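Local atomic coordinates of scarecrow-like protein 3 (Arabidopsis thaliana, PDB entry 6KPB), a protein that probably acts as a transcription factor of the GRAS family in plant development and binds IDD zinc finger proteins such as JACKDAW/IDD10. Residues A[152-157]-A[180-185]. Sequence-based numbering, arbitrary orientation.
Sequences LTNRAI and WLALLQ
In the Rossmann-like core of the GRAS domain, Asn-154 and Ile-157 of helix 145-160 pack against Trp-180, Ala-182 and Leu-183 of helix 178-189. Helix 178-189 is the crossover of the beta-alpha-beta unit from strand 166-171 to its parallel neighbour 196-203; helix 145-160 comes just before strand 166-171. Both segments fall in the predicted VHIID region. The two short segments run roughly parallel, with axes 10.1 Å apart and a crossing angle of -37°.

Asn-154 sits at the centre. Its CA lies 6.1 Å from the CA of Leu-183. No hydrogen bond joins the two segments, but Asn-154 ND2 bonds to the backbone O of Gln-179, one residue before Trp-180. This ties the amide of the first helix to the start of the second. Leu-183 CB lies over the face of the amide, 4.0 Å from Asn-154 CG. Ala-182 CB lies beside ND2.

The CB of Trp-180 points away from helix 145-160, but the six-membered ring of its indole comes back to it. Asn-154 OD1 comes to 3.7 Å from Trp-180 CZ3, with amide and ring planes tilted 38° apart. Trp-180 NE1 donates to OD2 of Asp-171, the last residue of the predicted VHIID motif, which anchors the five-membered ring on the side away from Asn-154. The Trp-180 side chain also touches Ile-199 of strand 196-203 and Ser-255 of strand 251-257, and Ile-157 reaches the latter at Ala-253.

Leu-183 has CG anti to its backbone N (chi1 -171°), which sends both methyls toward helix 145-160. CD1 lies 3.9 Å from the backbone O of Asn-154. CD2 meets Ile-157 CG2 at 4.1 Å. The other branch of Ile-157 ends at the indole, where CD1 lies near the ring plane, at its edge, 4.0 Å from Trp-180 CZ3.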
loop_
_atom_site.group_PDB
_atom_site.type_symbol
_atom_site.label_atom_id
_atom_site.label_comp_id
_atom_site.label_asym_id
_atom_site.label_seq_id
_atom_site.Cartn_x
_atom_site.Cartn_y
_atom_site.Cartn_z
ATOM N N LEU A 152 -23.674 11.738 -25.052
ATOM C CA LEU A 152 -24.973 11.150 -25.363
ATOM C C LEU A 152 -25.989 11.417 -24.258
ATOM O O LEU A 152 -27.150 11.735 -24.540
ATOM C CB LEU A 152 -24.824 9.648 -25.604
ATOM C CG LEU A 152 -24.120 9.243 -26.903
ATOM C CD1 LEU A 152 -23.850 7.742 -26.939
ATOM C CD2 LEU A 152 -24.949 9.676 -28.104
ATOM N N THR A 153 -25.571 11.297 -22.995
ATOM C CA THR A 153 -26.512 11.480 -21.894
ATOM C C THR A 153 -26.898 12.945 -21.726
ATOM O O THR A 153 -28.047 13.253 -21.391
ATOM C CB THR A 153 -25.922 10.931 -20.595
ATOM O OG1 THR A 153 -24.717 11.636 -20.279
ATOM C CG2 THR A 153 -25.614 9.447 -20.735
ATOM N N ASN A 154 -25.953 13.866 -21.951
ATOM C CA ASN A 154 -26.285 15.286 -21.867
ATOM C C ASN A 154 -27.285 15.685 -22.947
ATOM O O ASN A 154 -28.194 16.483 -22.691
ATOM C CB ASN A 154 -25.018 16.136 -21.968
ATOM C CG ASN A 154 -24.173 16.076 -20.709
ATOM O OD1 ASN A 154 -24.609 15.566 -19.677
ATOM N ND2 ASN A 154 -22.959 16.609 -20.786
ATOM N N ARG A 155 -27.135 15.141 -24.157
ATOM C CA ARG A 155 -28.108 15.407 -25.213
ATOM C C ARG A 155 -29.484 14.872 -24.839
ATOM O O ARG A 155 -30.501 15.546 -25.050
ATOM C CB ARG A 155 -27.636 14.793 -26.530
ATOM C CG ARG A 155 -26.592 15.613 -27.268
ATOM C CD ARG A 155 -27.234 16.763 -28.030
ATOM N NE ARG A 155 -26.742 18.061 -27.581
ATOM C CZ ARG A 155 -25.587 18.595 -27.965
ATOM N NH1 ARG A 155 -24.797 17.935 -28.803
ATOM N NH2 ARG A 155 -25.218 19.783 -27.508
ATOM N N ALA A 156 -29.537 13.662 -24.278
ATOM C CA ALA A 156 -30.816 13.088 -23.872
ATOM C C ALA A 156 -31.465 13.916 -22.771
ATOM O O ALA A 156 -32.691 14.083 -22.749
ATOM C CB ALA A 156 -30.621 11.642 -23.417
ATOM N N ILE A 157 -30.660 14.444 -21.847
ATOM C CA ILE A 157 -31.196 15.283 -20.779
ATOM C C ILE A 157 -31.707 16.602 -21.343
ATOM O O ILE A 157 -32.823 17.036 -21.033
ATOM C CB ILE A 157 -30.133 15.510 -19.689
ATOM C CG1 ILE A 157 -29.930 14.235 -18.866
ATOM C CG2 ILE A 157 -30.519 16.684 -18.796
ATOM C CD1 ILE A 157 -28.711 14.279 -17.971
ATOM N N TRP A 180 -20.955 17.597 -16.224
ATOM C CA TRP A 180 -21.930 18.663 -16.040
ATOM C C TRP A 180 -21.407 20.040 -16.426
ATOM O O TRP A 180 -22.213 20.960 -16.602
ATOM C CB TRP A 180 -22.419 18.694 -14.586
ATOM C CG TRP A 180 -22.797 17.338 -14.052
ATOM C CD1 TRP A 180 -22.314 16.738 -12.926
ATOM C CD2 TRP A 180 -23.726 16.409 -14.633
ATOM N NE1 TRP A 180 -22.887 15.500 -12.764
ATOM C CE2 TRP A 180 -23.756 15.274 -13.799
ATOM C CE3 TRP A 180 -24.534 16.428 -15.774
ATOM C CZ2 TRP A 180 -24.562 14.169 -14.070
ATOM C CZ3 TRP A 180 -25.332 15.330 -16.041
ATOM C CH2 TRP A 180 -25.339 14.216 -15.192
ATOM N N LEU A 181 -20.088 20.207 -16.555
ATOM C CA LEU A 181 -19.559 21.478 -17.039
ATOM C C LEU A 181 -20.037 21.765 -18.457
ATOM O O LEU A 181 -20.384 22.906 -18.786
ATOM C CB LEU A 181 -18.031 21.474 -16.975
ATOM C CG LEU A 181 -17.389 21.592 -15.591
ATOM C CD1 LEU A 181 -15.895 21.326 -15.669
ATOM C CD2 LEU A 181 -17.655 22.962 -14.991
ATOM N N ALA A 182 -20.071 20.738 -19.308
ATOM C CA ALA A 182 -20.582 20.917 -20.662
ATOM C C ALA A 182 -22.084 21.173 -20.656
ATOM O O ALA A 182 -22.575 22.028 -21.402
ATOM C CB ALA A 182 -20.248 19.696 -21.516
ATOM N N LEU A 183 -22.830 20.444 -19.822
ATOM C CA LEU A 183 -24.276 20.641 -19.764
ATOM C C LEU A 183 -24.629 22.032 -19.258
ATOM O O LEU A 183 -25.660 22.591 -19.647
ATOM C CB LEU A 183 -24.923 19.573 -18.880
ATOM C CG LEU A 183 -26.452 19.537 -18.906
ATOM C CD1 LEU A 183 -26.936 19.257 -20.314
ATOM C CD2 LEU A 183 -27.003 18.502 -17.935
ATOM N N LEU A 184 -23.789 22.604 -18.393
ATOM C CA LEU A 184 -24.009 23.971 -17.934
ATOM C C LEU A 184 -23.957 24.953 -19.098
ATOM O O LEU A 184 -24.860 25.779 -19.270
ATOM C CB LEU A 184 -22.971 24.339 -16.872
ATOM C CG LEU A 184 -23.349 24.103 -15.410
ATOM C CD1 LEU A 184 -22.129 24.243 -14.515
ATOM C CD2 LEU A 184 -24.429 25.083 -14.990
ATOM N N GLN A 185 -22.903 24.870 -19.914
ATOM C CA GLN A 185 -22.781 25.761 -21.063
ATOM C C GLN A 185 -23.912 25.538 -22.059
ATOM O O GLN A 185 -24.439 26.496 -22.638
ATOM C CB GLN A 185 -21.425 25.560 -21.742
ATOM C CG GLN A 185 -21.278 26.280 -23.076
ATOM C CD GLN A 185 -21.315 27.790 -22.936
ATOM O OE1 GLN A 185 -20.310 28.419 -22.600
ATOM N NE2 GLN A 185 -22.477 28.380 -23.194
#